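Local coordinates for protein vanadium-dependent bromoperoxidase (Corallina officinalis, PDB 1QHB) that catalyses the halogenation of organic substrates with bromide and hydrogen peroxide, using bound vanadate, and works as a homododecamer, at residues Y336-N341 with N535-N540; L380-E385 with V493-A498; P287-M292 with E450-A455; D325-V330 with M469-G474; L155-A160 with E196-P201. All coordinates share one frame; numbering follows the deposited sequence.

Contact 1 (Y336-N341 with N535-N540); sequences YEAYLN and NKLADN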
# COMPACT_ATOMS: atom_id res chain seq x y z
N TYR A 336 7.67 -16.33 40.75
CA TYR A 336 6.95 -15.14 41.24
C TYR A 336 6.38 -15.31 42.65
O TYR A 336 5.56 -14.52 43.11
CB TYR A 336 5.81 -14.75 40.28
CG TYR A 336 4.85 -15.87 39.96
CD1 TYR A 336 4.10 -16.52 40.92
CD2 TYR A 336 4.67 -16.28 38.64
CE1 TYR A 336 3.22 -17.55 40.61
CE2 TYR A 336 3.82 -17.31 38.32
CZ TYR A 336 3.07 -17.93 39.29
OH TYR A 336 2.21 -18.95 38.95
N GLU A 337 6.72 -16.43 43.30
CA GLU A 337 6.20 -16.80 44.60
C GLU A 337 6.19 -15.67 45.62
O GLU A 337 5.17 -15.36 46.23
CB GLU A 337 6.97 -18.04 45.15
CG GLU A 337 6.44 -18.49 46.51
CD GLU A 337 6.92 -19.85 46.98
OE1 GLU A 337 7.53 -20.57 46.16
OE2 GLU A 337 6.65 -20.16 48.16
N ALA A 338 7.30 -15.02 45.88
CA ALA A 338 7.40 -13.99 46.91
C ALA A 338 6.43 -12.85 46.66
O ALA A 338 5.91 -12.31 47.62
CB ALA A 338 8.85 -13.49 46.98
N TYR A 339 6.22 -12.47 45.41
CA TYR A 339 5.44 -11.29 45.01
C TYR A 339 3.97 -11.63 44.98
O TYR A 339 3.09 -10.82 45.30
CB TYR A 339 5.98 -10.70 43.68
CG TYR A 339 7.50 -10.91 43.71
CD1 TYR A 339 8.31 -10.20 44.55
CD2 TYR A 339 8.05 -11.95 42.97
CE1 TYR A 339 9.68 -10.48 44.64
CE2 TYR A 339 9.40 -12.26 43.03
CZ TYR A 339 10.21 -11.53 43.88
OH TYR A 339 11.54 -11.84 43.98
N LEU A 340 3.66 -12.87 44.66
CA LEU A 340 2.27 -13.31 44.71
C LEU A 340 1.83 -13.38 46.17
O LEU A 340 0.77 -12.91 46.56
CB LEU A 340 2.14 -14.65 43.97
CG LEU A 340 0.85 -15.43 44.27
CD1 LEU A 340 -0.36 -14.70 43.72
CD2 LEU A 340 0.98 -16.85 43.77
N ASN A 341 2.71 -13.84 47.05
CA ASN A 341 2.39 -13.91 48.49
C ASN A 341 2.27 -12.50 49.06
O ASN A 341 1.40 -12.36 49.90
CB ASN A 341 3.47 -14.66 49.29
CG ASN A 341 3.52 -16.13 48.92
OD1 ASN A 341 4.43 -16.82 49.42
ND2 ASN A 341 2.63 -16.61 48.06
N ASN A 535 10.16 -3.18 47.56
CA ASN A 535 11.53 -3.05 47.09
C ASN A 535 12.42 -3.91 47.98
O ASN A 535 13.31 -4.64 47.53
CB ASN A 535 12.06 -1.61 47.09
CG ASN A 535 11.48 -0.71 46.03
OD1 ASN A 535 10.79 -1.10 45.07
ND2 ASN A 535 11.72 0.60 46.16
N LYS A 536 12.24 -3.86 49.30
CA LYS A 536 13.04 -4.69 50.23
C LYS A 536 12.93 -6.19 49.91
O LYS A 536 13.90 -6.94 49.98
CB LYS A 536 12.57 -4.41 51.66
CG LYS A 536 13.48 -5.15 52.67
CD LYS A 536 13.12 -4.88 54.12
CE LYS A 536 13.42 -3.44 54.53
NZ LYS A 536 12.77 -3.04 55.81
N LEU A 537 11.70 -6.65 49.66
CA LEU A 537 11.40 -8.02 49.33
C LEU A 537 12.11 -8.47 48.04
O LEU A 537 12.76 -9.54 47.97
CB LEU A 537 9.89 -8.18 49.14
CG LEU A 537 9.35 -9.57 48.76
CD1 LEU A 537 9.63 -10.56 49.87
CD2 LEU A 537 7.85 -9.52 48.50
N ALA A 538 12.08 -7.61 47.02
CA ALA A 538 12.86 -7.87 45.81
C ALA A 538 14.32 -8.02 46.14
O ALA A 538 14.97 -8.97 45.72
CB ALA A 538 12.69 -6.74 44.78
N ASP A 539 14.83 -7.08 46.97
CA ASP A 539 16.23 -7.20 47.38
C ASP A 539 16.47 -8.47 48.21
O ASP A 539 17.54 -9.05 48.06
CB ASP A 539 16.69 -5.95 48.11
CG ASP A 539 17.42 -4.92 47.29
OD1 ASP A 539 18.04 -5.27 46.24
OD2 ASP A 539 17.43 -3.72 47.68
N ASN A 540 15.58 -8.88 49.09
CA ASN A 540 15.78 -10.08 49.91
C ASN A 540 15.88 -11.35 49.07
O ASN A 540 16.71 -12.25 49.21
CB ASN A 540 14.57 -10.24 50.83
CG ASN A 540 14.44 -9.32 52.03
OD1 ASN A 540 13.36 -9.32 52.61
ND2 ASN A 540 15.45 -8.56 52.44
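Leu537 packs against Ala338 and Tyr339 where two antiparallel helices of the mainly helical haloperoxidase fold run side by side. Their axes run 155° apart in direction and come within 10.5 Å of each other. The close part of the contact is built round the two methyl groups of Leu537. Its CG lies anti to the backbone N (chi1 179°), which sends the forked end across to the other helix. There the branches take separate partners. CD2 rests 3.5 Å from Ala338 O and also meets the ring of Tyr339, with CD2 to Tyr339 CD1 at 4.0 Å. CD1 turns to the methyl of Ala338, and its distance to Ala338 CB is 4.2 Å. One leucine thus touches both a backbone carbonyl and two side chains.

The looser part lies toward Ala538. Here Tyr339 CE1 is 4.3 Å from Ala538 CA, and the ring meets the backbone obliquely. This side is not open to solvent. Helix 484-499 closes it, with Ala489, Cys492 and Val493 packed against the tyrosine. Polar groups lie elsewhere on helix 530-548, where Asp539 bonds to Ser231.

The contact lies near the vanadate site. The side chain of Tyr339 is about 6 Å from that of His485, which probably belongs to that site. It is a layer of apolar packing next to the site. Within its own helix, one face of the tyrosine ring is covered by Ala338 CB, which stands 3.8 Å above the plane, over its centre.

Contact 2 (L380-E385 with V493-A498); sequences LSLVTE and VTILKA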
# COMPACT_ATOMS: atom_id res chain seq x y z
N LEU A 380 -3.65 -9.96 40.16
CA LEU A 380 -3.21 -11.34 40.41
C LEU A 380 -2.76 -11.98 39.11
O LEU A 380 -1.76 -12.70 39.20
CB LEU A 380 -4.30 -12.19 41.06
CG LEU A 380 -4.53 -11.91 42.56
CD1 LEU A 380 -5.86 -12.53 42.97
CD2 LEU A 380 -3.38 -12.49 43.36
N SER A 381 -3.37 -11.68 37.94
CA SER A 381 -2.82 -12.27 36.71
C SER A 381 -1.61 -11.51 36.18
O SER A 381 -0.66 -12.08 35.64
CB SER A 381 -3.88 -12.32 35.62
OG SER A 381 -4.70 -13.46 35.73
N LEU A 382 -1.67 -10.19 36.32
CA LEU A 382 -0.62 -9.32 35.79
C LEU A 382 0.70 -9.53 36.51
O LEU A 382 1.74 -9.57 35.85
CB LEU A 382 -1.08 -7.86 35.83
CG LEU A 382 -0.37 -6.78 35.01
CD1 LEU A 382 -0.10 -7.26 33.60
CD2 LEU A 382 -1.18 -5.49 34.96
N VAL A 383 0.70 -9.79 37.84
CA VAL A 383 1.99 -9.93 38.52
C VAL A 383 2.73 -11.18 38.09
O VAL A 383 3.97 -11.33 38.18
CB VAL A 383 1.72 -9.86 40.03
CG1 VAL A 383 0.98 -11.10 40.53
CG2 VAL A 383 3.04 -9.75 40.77
N THR A 384 1.97 -12.22 37.74
CA THR A 384 2.56 -13.51 37.37
C THR A 384 2.87 -13.57 35.88
O THR A 384 3.87 -14.17 35.53
CB THR A 384 1.61 -14.70 37.70
OG1 THR A 384 0.36 -14.47 37.03
CG2 THR A 384 1.32 -14.76 39.18
N GLU A 385 2.09 -12.90 35.03
CA GLU A 385 2.32 -13.00 33.57
C GLU A 385 3.56 -12.28 33.10
O GLU A 385 4.13 -12.68 32.08
CB GLU A 385 1.10 -12.52 32.80
CG GLU A 385 1.15 -11.11 32.20
CD GLU A 385 -0.16 -10.71 31.56
OE1 GLU A 385 -1.23 -10.96 32.16
OE2 GLU A 385 -0.19 -10.14 30.42
N VAL A 493 7.65 -6.59 41.36
CA VAL A 493 7.37 -5.55 42.33
C VAL A 493 7.01 -4.24 41.61
O VAL A 493 6.27 -3.46 42.18
CB VAL A 493 8.42 -5.35 43.44
CG1 VAL A 493 8.65 -6.64 44.25
CG2 VAL A 493 9.70 -4.82 42.87
N THR A 494 7.43 -4.02 40.37
CA THR A 494 7.03 -2.88 39.56
C THR A 494 5.53 -2.96 39.31
O THR A 494 4.84 -1.96 39.61
CB THR A 494 7.81 -2.85 38.23
OG1 THR A 494 9.18 -2.66 38.60
CG2 THR A 494 7.41 -1.67 37.33
N ILE A 495 5.01 -4.17 39.02
CA ILE A 495 3.55 -4.28 38.81
C ILE A 495 2.80 -3.96 40.08
O ILE A 495 1.73 -3.30 40.07
CB ILE A 495 3.20 -5.71 38.35
CG1 ILE A 495 3.66 -6.05 36.95
CG2 ILE A 495 1.68 -5.98 38.45
CD1 ILE A 495 3.29 -5.03 35.86
N LEU A 496 3.21 -4.55 41.20
CA LEU A 496 2.54 -4.31 42.47
C LEU A 496 2.66 -2.84 42.90
O LEU A 496 1.69 -2.34 43.47
CB LEU A 496 3.14 -5.22 43.56
CG LEU A 496 2.93 -6.73 43.39
CD1 LEU A 496 3.74 -7.48 44.45
CD2 LEU A 496 1.47 -7.09 43.45
N LYS A 497 3.80 -2.18 42.71
CA LYS A 497 3.84 -0.77 43.16
C LYS A 497 2.96 0.08 42.24
O LYS A 497 2.44 1.05 42.71
CB LYS A 497 5.23 -0.20 43.20
CG LYS A 497 6.25 -0.80 44.15
CD LYS A 497 7.56 -0.07 44.12
CE LYS A 497 8.25 -0.25 42.79
NZ LYS A 497 9.68 0.18 42.74
N ALA A 498 2.71 -0.23 40.97
CA ALA A 498 1.83 0.49 40.10
C ALA A 498 0.38 0.24 40.53
O ALA A 498 -0.45 1.15 40.43
CB ALA A 498 1.93 0.01 38.64
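Ser381 O is gripped by two backbone N-H groups, that of Glu385 N at 2.9 Å and, weakly, that of Thr384 N. This turn of helix 376-402 presents Leu382 and Val383 to Ile495 and Leu496 of helix 484-499. The two helices run nearly antiparallel, with 155° between their directions. Ile495 sits between the two residues of the first helix. Its CG2, anti to the backbone N, lies 4.0 Å from Val383 CA. The same methyl reaches Leu382 CG at 4.1 Å, and Ile495 CD1 touches that carbon too. The side chains of Leu382 and Ile495 cross at about a right angle. Beside them Val383 CG2 meets Leu496 CG at 4.0 Å. Cutting Ile495 back to alanine is likely to take the CG2 and CD1 contacts from Leu382 and Val383 and open a gap between the helices.

Leu382 also packs on Leu571 of helix 553-574. Several polar groups of 380-385 are used between subunits: Ser381 OG bonds to Thr384 O, and Thr384 OG1 to Thr384 OG1, of a neighbouring subunit. This part of the helix divides its chemistry, with hydrocarbon packing holding it within the chain and polar bonds joining it to the next.

Contact 3 (P287-M292 with E450-A455); sequences PGRDFM and EKQNIA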
# COMPACT_ATOMS: atom_id res chain seq x y z
N PRO A 287 22.01 -26.77 59.68
CA PRO A 287 22.90 -25.66 60.00
C PRO A 287 24.34 -26.10 59.93
O PRO A 287 24.63 -27.22 60.33
CB PRO A 287 22.53 -25.30 61.44
CG PRO A 287 21.13 -25.83 61.57
CD PRO A 287 21.12 -27.12 60.79
N GLY A 288 25.24 -25.28 59.42
CA GLY A 288 26.64 -25.60 59.34
C GLY A 288 27.07 -26.55 58.25
O GLY A 288 28.25 -26.89 58.13
N ARG A 289 26.18 -27.10 57.44
CA ARG A 289 26.63 -28.01 56.38
C ARG A 289 26.65 -27.23 55.06
O ARG A 289 25.61 -26.75 54.60
CB ARG A 289 25.73 -29.23 56.36
CG ARG A 289 26.06 -30.25 55.27
CD ARG A 289 25.05 -31.40 55.28
NE ARG A 289 25.57 -32.38 54.31
CZ ARG A 289 24.91 -33.30 53.65
NH1 ARG A 289 23.59 -33.41 53.86
NH2 ARG A 289 25.58 -34.07 52.81
N ASP A 290 27.83 -27.04 54.51
CA ASP A 290 28.02 -26.36 53.23
C ASP A 290 28.59 -27.39 52.26
O ASP A 290 28.97 -28.48 52.68
CB ASP A 290 28.90 -25.15 53.32
CG ASP A 290 28.36 -24.08 54.25
OD1 ASP A 290 27.28 -23.52 53.92
OD2 ASP A 290 29.00 -23.78 55.29
N PHE A 291 28.65 -27.07 50.98
CA PHE A 291 28.94 -28.03 49.93
C PHE A 291 29.97 -27.50 48.96
O PHE A 291 30.21 -26.29 48.93
CB PHE A 291 27.67 -28.35 49.10
CG PHE A 291 26.54 -28.90 49.95
CD1 PHE A 291 26.45 -30.26 50.17
CD2 PHE A 291 25.58 -28.07 50.51
CE1 PHE A 291 25.43 -30.81 50.93
CE2 PHE A 291 24.57 -28.61 51.29
CZ PHE A 291 24.51 -29.97 51.51
N MET A 292 30.53 -28.45 48.21
CA MET A 292 31.52 -28.11 47.21
C MET A 292 32.73 -27.42 47.81
O MET A 292 33.29 -26.52 47.22
CB MET A 292 30.84 -27.24 46.12
CG MET A 292 29.92 -28.00 45.24
SD MET A 292 28.82 -27.03 44.20
CE MET A 292 30.03 -26.30 43.09
N GLU A 450 38.31 -27.01 55.73
CA GLU A 450 38.98 -28.22 56.24
C GLU A 450 38.01 -28.95 57.18
O GLU A 450 37.81 -30.16 56.96
CB GLU A 450 40.29 -27.91 56.94
CG GLU A 450 40.95 -29.13 57.57
CD GLU A 450 42.25 -28.79 58.29
OE1 GLU A 450 42.45 -27.63 58.71
OE2 GLU A 450 43.08 -29.71 58.44
N LYS A 451 37.33 -28.17 58.06
CA LYS A 451 36.37 -28.89 58.91
C LYS A 451 35.28 -29.53 58.10
O LYS A 451 34.86 -30.65 58.39
CB LYS A 451 35.71 -27.93 59.92
CG LYS A 451 36.71 -27.27 60.85
CD LYS A 451 36.06 -26.07 61.52
CE LYS A 451 37.09 -25.37 62.41
NZ LYS A 451 36.44 -24.50 63.43
N GLN A 452 34.75 -28.83 57.08
CA GLN A 452 33.68 -29.46 56.27
C GLN A 452 34.21 -30.71 55.61
O GLN A 452 33.58 -31.78 55.64
CB GLN A 452 33.18 -28.43 55.24
CG GLN A 452 31.99 -28.98 54.46
CD GLN A 452 30.73 -29.15 55.28
OE1 GLN A 452 30.18 -28.20 55.87
NE2 GLN A 452 30.23 -30.38 55.34
N ASN A 453 35.35 -30.63 54.92
CA ASN A 453 35.92 -31.81 54.24
C ASN A 453 36.25 -32.97 55.17
O ASN A 453 36.05 -34.13 54.81
CB ASN A 453 37.17 -31.31 53.50
CG ASN A 453 36.76 -30.42 52.32
OD1 ASN A 453 35.62 -30.52 51.80
ND2 ASN A 453 37.71 -29.62 51.88
N ILE A 454 36.67 -32.68 56.41
CA ILE A 454 36.90 -33.73 57.39
C ILE A 454 35.60 -34.42 57.76
O ILE A 454 35.50 -35.64 57.70
CB ILE A 454 37.54 -33.23 58.69
CG1 ILE A 454 39.03 -32.99 58.40
CG2 ILE A 454 37.40 -34.20 59.86
CD1 ILE A 454 39.82 -32.44 59.56
N ALA A 455 34.61 -33.59 58.08
CA ALA A 455 33.30 -34.13 58.40
C ALA A 455 32.79 -34.94 57.23
O ALA A 455 32.02 -35.84 57.59
CB ALA A 455 32.34 -33.00 58.75
O HOH W 1 30.77 -25.54 56.05
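Gln452 reaches out from helix 439-456 and takes the backbone N-H of Asp290 with its OE1, at an Asp290 N to Gln452 OE1 distance of 3.0 Å. The bond is straight at the hydrogen, 174°, but the donor stands above the amide plane, 62° out of it. A water also bonds that oxygen, 2.7 Å from Gln452 OE1. The same water donates to Asp290 OD2 at 2.6 Å, so it bridges the two side chains. The glutamine chain leaves with CG anti to the backbone N (chi1 -175°) and then bends at chi2, laying its amide against the loop backbone.

The next shell helps hold these groups. Gln452 NE2 bonds to Asp456 one turn on, which helps set which way the amide faces. Asp290 OD1 forms salt bridges to Arg324 and Arg169. A leucine in place of Gln452 would probably leave the N-H of Asp290 without its acceptor and the water with one of its two.

The contact is partly exposed. It joins the loop between strand 276-285 and helix 295-302 to helix 439-456 through polar bonds and one water, with little apolar packing, while two arginines probably balance the charge of the buried aspartate.

Contact 4 (D325-V330 with M469-G474); sequences DLATWV and MAFAEG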
# COMPACT_ATOMS: atom_id res chain seq x y z
N ASP A 325 18.58 -19.85 56.02
CA ASP A 325 17.17 -20.03 55.69
C ASP A 325 16.76 -19.17 54.49
O ASP A 325 15.80 -19.57 53.81
CB ASP A 325 16.29 -19.70 56.88
CG ASP A 325 16.50 -20.61 58.10
OD1 ASP A 325 17.01 -21.71 57.97
OD2 ASP A 325 16.12 -20.17 59.22
N LEU A 326 17.27 -17.96 54.31
CA LEU A 326 16.91 -17.15 53.16
C LEU A 326 17.48 -17.83 51.94
O LEU A 326 16.78 -17.98 50.94
CB LEU A 326 17.38 -15.69 53.31
CG LEU A 326 16.90 -14.74 52.22
CD1 LEU A 326 15.37 -14.77 52.10
CD2 LEU A 326 17.42 -13.31 52.41
N ALA A 327 18.70 -18.39 51.98
CA ALA A 327 19.22 -19.20 50.87
C ALA A 327 18.30 -20.37 50.58
O ALA A 327 17.90 -20.67 49.42
CB ALA A 327 20.61 -19.72 51.23
N THR A 328 17.85 -21.10 51.59
CA THR A 328 16.94 -22.23 51.35
C THR A 328 15.64 -21.74 50.69
O THR A 328 15.02 -22.43 49.86
CB THR A 328 16.54 -22.96 52.66
OG1 THR A 328 17.77 -23.41 53.26
CG2 THR A 328 15.61 -24.15 52.46
N TRP A 329 15.10 -20.61 51.14
CA TRP A 329 13.88 -20.06 50.56
C TRP A 329 14.03 -19.87 49.03
O TRP A 329 13.14 -20.29 48.26
CB TRP A 329 13.60 -18.70 51.25
CG TRP A 329 12.15 -18.29 51.20
CD1 TRP A 329 11.24 -18.42 52.20
CD2 TRP A 329 11.44 -17.72 50.09
NE1 TRP A 329 10.00 -17.96 51.79
CE2 TRP A 329 10.11 -17.53 50.50
CE3 TRP A 329 11.82 -17.40 48.79
CZ2 TRP A 329 9.13 -16.98 49.68
CZ3 TRP A 329 10.86 -16.85 47.95
CH2 TRP A 329 9.52 -16.64 48.40
N VAL A 330 15.16 -19.32 48.59
CA VAL A 330 15.36 -19.05 47.16
C VAL A 330 15.96 -20.22 46.39
O VAL A 330 16.25 -20.13 45.19
CB VAL A 330 16.21 -17.76 46.92
CG1 VAL A 330 15.63 -16.51 47.58
CG2 VAL A 330 17.62 -18.00 47.41
N MET A 469 29.32 -23.59 49.08
CA MET A 469 28.01 -23.41 48.49
C MET A 469 26.91 -23.77 49.46
O MET A 469 27.03 -24.71 50.21
CB MET A 469 27.88 -24.22 47.19
CG MET A 469 28.97 -23.86 46.18
SD MET A 469 28.89 -22.08 45.75
CE MET A 469 27.52 -22.28 44.73
N ALA A 470 25.75 -23.10 49.45
CA ALA A 470 24.66 -23.55 50.31
C ALA A 470 23.92 -24.72 49.66
O ALA A 470 23.19 -25.45 50.36
CB ALA A 470 23.63 -22.50 50.66
N PHE A 471 24.11 -24.92 48.37
CA PHE A 471 23.37 -25.93 47.61
C PHE A 471 24.32 -27.00 47.13
O PHE A 471 25.41 -26.69 46.67
CB PHE A 471 22.67 -25.28 46.43
CG PHE A 471 21.78 -24.09 46.61
CD1 PHE A 471 21.11 -23.82 47.79
CD2 PHE A 471 21.60 -23.20 45.54
CE1 PHE A 471 20.27 -22.73 47.91
CE2 PHE A 471 20.75 -22.10 45.65
CZ PHE A 471 20.09 -21.87 46.84
N ALA A 472 23.90 -28.26 47.16
CA ALA A 472 24.80 -29.36 46.80
C ALA A 472 25.26 -29.29 45.36
O ALA A 472 26.40 -29.70 45.06
CB ALA A 472 24.13 -30.70 47.06
N GLU A 473 24.37 -28.89 44.46
CA GLU A 473 24.73 -28.77 43.05
C GLU A 473 25.35 -27.43 42.72
O GLU A 473 25.72 -27.22 41.56
CB GLU A 473 23.45 -28.92 42.16
CG GLU A 473 22.50 -27.74 42.16
CD GLU A 473 21.55 -27.68 43.35
OE1 GLU A 473 21.73 -28.39 44.38
OE2 GLU A 473 20.56 -26.91 43.30
N GLY A 474 25.46 -26.51 43.69
CA GLY A 474 25.96 -25.16 43.35
C GLY A 474 24.89 -24.42 42.51
O GLY A 474 23.67 -24.50 42.69
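Ala327 of helix 323-332 meets Ala470 and Phe471, two residues of the irregular segment that leads toward helix 484-499, which probably carries an active-site histidine. Phe471 opens a type I beta turn that ends at Gly474.

The apolar contacts are modest. The methyls of the two alanines face each other, with Ala327 CB to Ala470 CB at 4.1 Å. Phe471 adds a second, looser touch, 4.5 Å from Ala327 CB to Phe471 CE1. Val330 comes near the ring obliquely, Val330 C being 4.5 Å from Phe471 CZ.

The ring also meets a polar atom. Ala327 O lies at the edge of the Phe471 ring and in its plane, 3.5 Å from CE1 of that ring. The carbonyl oxygen thus faces the rim of C-H bonds, which probably suits its partial negative charge. The ring gets there because Phe471 CG lies anti to the carbonyl carbon (chi1 -52°), beside the backbone N. It is also stacked with the ring of His331.

Polar bonds lie round this packing. Glu473 OE2 bonds to His331 NE2, so the turn grips the same histidine that Phe471 stacks on. Val330 O makes a weak bond to Arg545, which probably binds vanadate, and the side chain of Val330 is about 4 Å from that of His485. The contact thus lies next to the vanadate site. The turn itself is closed by Gly474 N bonding to Phe471 O at 3.0 Å.

Contact 5 (L155-A160 with E196-P201); sequences LIAEMA and EWFNTP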
# COMPACT_ATOMS: atom_id res chain seq x y z
N LEU A 155 35.00 -6.65 41.42
CA LEU A 155 34.87 -8.11 41.56
C LEU A 155 35.53 -8.54 42.86
O LEU A 155 35.05 -9.42 43.61
CB LEU A 155 35.49 -8.75 40.32
CG LEU A 155 35.44 -10.26 40.11
CD1 LEU A 155 36.57 -10.94 40.88
CD2 LEU A 155 34.13 -10.89 40.56
N ILE A 156 36.67 -7.90 43.17
CA ILE A 156 37.35 -8.19 44.43
C ILE A 156 36.37 -8.00 45.59
O ILE A 156 36.20 -8.90 46.43
CB ILE A 156 38.60 -7.33 44.60
CG1 ILE A 156 39.64 -7.71 43.53
CG2 ILE A 156 39.17 -7.51 46.01
CD1 ILE A 156 40.73 -6.67 43.43
N ALA A 157 35.74 -6.82 45.65
CA ALA A 157 34.74 -6.58 46.68
C ALA A 157 33.56 -7.53 46.59
O ALA A 157 32.98 -7.80 47.62
CB ALA A 157 34.17 -5.15 46.51
N GLU A 158 33.04 -7.91 45.43
CA GLU A 158 31.94 -8.82 45.30
C GLU A 158 32.34 -10.19 45.87
O GLU A 158 31.47 -10.80 46.53
CB GLU A 158 31.58 -9.00 43.81
CG GLU A 158 30.78 -7.76 43.32
CD GLU A 158 30.27 -7.90 41.92
OE1 GLU A 158 30.79 -8.70 41.09
OE2 GLU A 158 29.30 -7.19 41.59
N MET A 159 33.54 -10.68 45.54
CA MET A 159 33.96 -11.98 46.07
C MET A 159 34.16 -11.94 47.58
O MET A 159 33.69 -12.83 48.29
CB MET A 159 35.22 -12.53 45.41
CG MET A 159 35.02 -13.03 44.00
SD MET A 159 33.68 -14.22 43.85
CE MET A 159 34.31 -15.65 44.68
N ALA A 160 34.74 -10.87 48.12
CA ALA A 160 34.93 -10.74 49.57
C ALA A 160 33.59 -10.84 50.27
O ALA A 160 33.42 -11.59 51.23
CB ALA A 160 35.55 -9.40 49.95
N GLU A 196 39.09 -1.05 48.21
CA GLU A 196 38.92 0.16 47.42
C GLU A 196 37.52 0.36 46.89
O GLU A 196 37.03 1.50 46.89
CB GLU A 196 39.94 0.06 46.28
CG GLU A 196 39.86 1.18 45.27
CD GLU A 196 40.78 0.92 44.08
OE1 GLU A 196 41.52 -0.09 44.02
OE2 GLU A 196 40.74 1.80 43.19
N TRP A 197 36.81 -0.67 46.41
CA TRP A 197 35.45 -0.47 45.93
C TRP A 197 34.60 0.31 46.93
O TRP A 197 33.92 1.32 46.65
CB TRP A 197 34.78 -1.82 45.64
CG TRP A 197 33.46 -1.67 44.93
CD1 TRP A 197 32.23 -1.99 45.44
CD2 TRP A 197 33.21 -1.16 43.62
NE1 TRP A 197 31.25 -1.68 44.55
CE2 TRP A 197 31.83 -1.18 43.40
CE3 TRP A 197 34.05 -0.71 42.58
CZ2 TRP A 197 31.22 -0.79 42.20
CZ3 TRP A 197 33.47 -0.32 41.38
CH2 TRP A 197 32.07 -0.34 41.23
N PHE A 198 34.66 -0.13 48.21
CA PHE A 198 33.87 0.51 49.24
C PHE A 198 34.49 1.75 49.87
O PHE A 198 33.72 2.63 50.29
CB PHE A 198 33.57 -0.49 50.37
CG PHE A 198 32.82 -1.74 49.99
CD1 PHE A 198 31.47 -1.69 49.68
CD2 PHE A 198 33.42 -2.97 50.02
CE1 PHE A 198 30.75 -2.82 49.34
CE2 PHE A 198 32.74 -4.13 49.69
CZ PHE A 198 31.40 -4.06 49.35
N ASN A 199 35.81 1.82 50.01
CA ASN A 199 36.37 2.95 50.75
C ASN A 199 36.82 4.10 49.90
O ASN A 199 37.30 5.08 50.44
CB ASN A 199 37.52 2.52 51.69
CG ASN A 199 38.74 1.99 50.99
OD1 ASN A 199 39.08 2.43 49.90
ND2 ASN A 199 39.44 1.01 51.53
N THR A 200 36.64 4.05 48.59
CA THR A 200 36.97 5.12 47.65
C THR A 200 35.80 5.35 46.71
O THR A 200 35.22 4.38 46.24
CB THR A 200 38.15 4.63 46.78
OG1 THR A 200 39.21 4.32 47.69
CG2 THR A 200 38.68 5.63 45.78
N PRO A 201 35.44 6.58 46.42
CA PRO A 201 34.32 6.89 45.56
C PRO A 201 34.66 6.69 44.09
O PRO A 201 35.79 6.47 43.69
CB PRO A 201 34.02 8.35 45.79
CG PRO A 201 35.27 8.93 46.38
CD PRO A 201 36.07 7.82 46.98
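Between helix 153-167 and the short helix 196-199 the nearest CA atoms, of Ala157 and Trp197, are 6.2 Å apart. The small side chain of Ala157 probably allows this closeness. Its methyl points toward the short helix and lies against two aromatic residues at once. Ala157 CB is 3.5 Å from Trp197 CB, and it also comes near the start of the indole, with Trp197 CG 3.9 Å from that methyl. On the other partner, Phe198 CE2 is 3.6 Å from Ala157 CB. Both rings meet the methyl obliquely.

The torsions of the two aromatics differ. Trp197 CG lies anti to the backbone N (chi1 -170°), while Phe198 CG lies beside its own N (chi1 -60°). The rings leave the short helix along different courses and still make contact: Trp197 CD1 sits 4.2 Å above one face of the Phe198 ring, offset toward the rim.

Polar bonds gather at the margins. Arg214 binds the backbone oxygens of both Glu196 and Trp197. Just after the helix, Thr200 OG1 donates to Asn199 OD1 at 2.9 Å, in the carbonyl plane. On helix 153-167, Glu158 has a salt bridge to Arg404 and a bond to Ser554.

The contact lies away from the calcium and vanadate sites. Its chemistry is purely apolar: one small methyl probably lets a short helix pack close, with the charged and polar groups kept to the sides.

Contacts 1, 2, 4 and 5 are buried, while contact 3 is partly exposed and lies farthest from the chain centre. Contacts 1 and 2 both pack helix pairs, contact 1 with an aromatic ring, contact 2 with aliphatic groups alone. They touch each other, and the Lys497 to Asn535 bond ties helix 484-499 to helix 530-548. Contact 4 touches contact 1 through Trp329 against Ala338. Contacts 1, 2 and 4 all meet a neighbouring subunit. Contact 3 is the polar one, with a water; Phe291 O probably bonds to Met469 N and so joins its loop to contact 4. Contact 5 stands apart, closes earlier in the chain and relies on one alanine. Contacts 1 and 4 lie nearest the vanadate site.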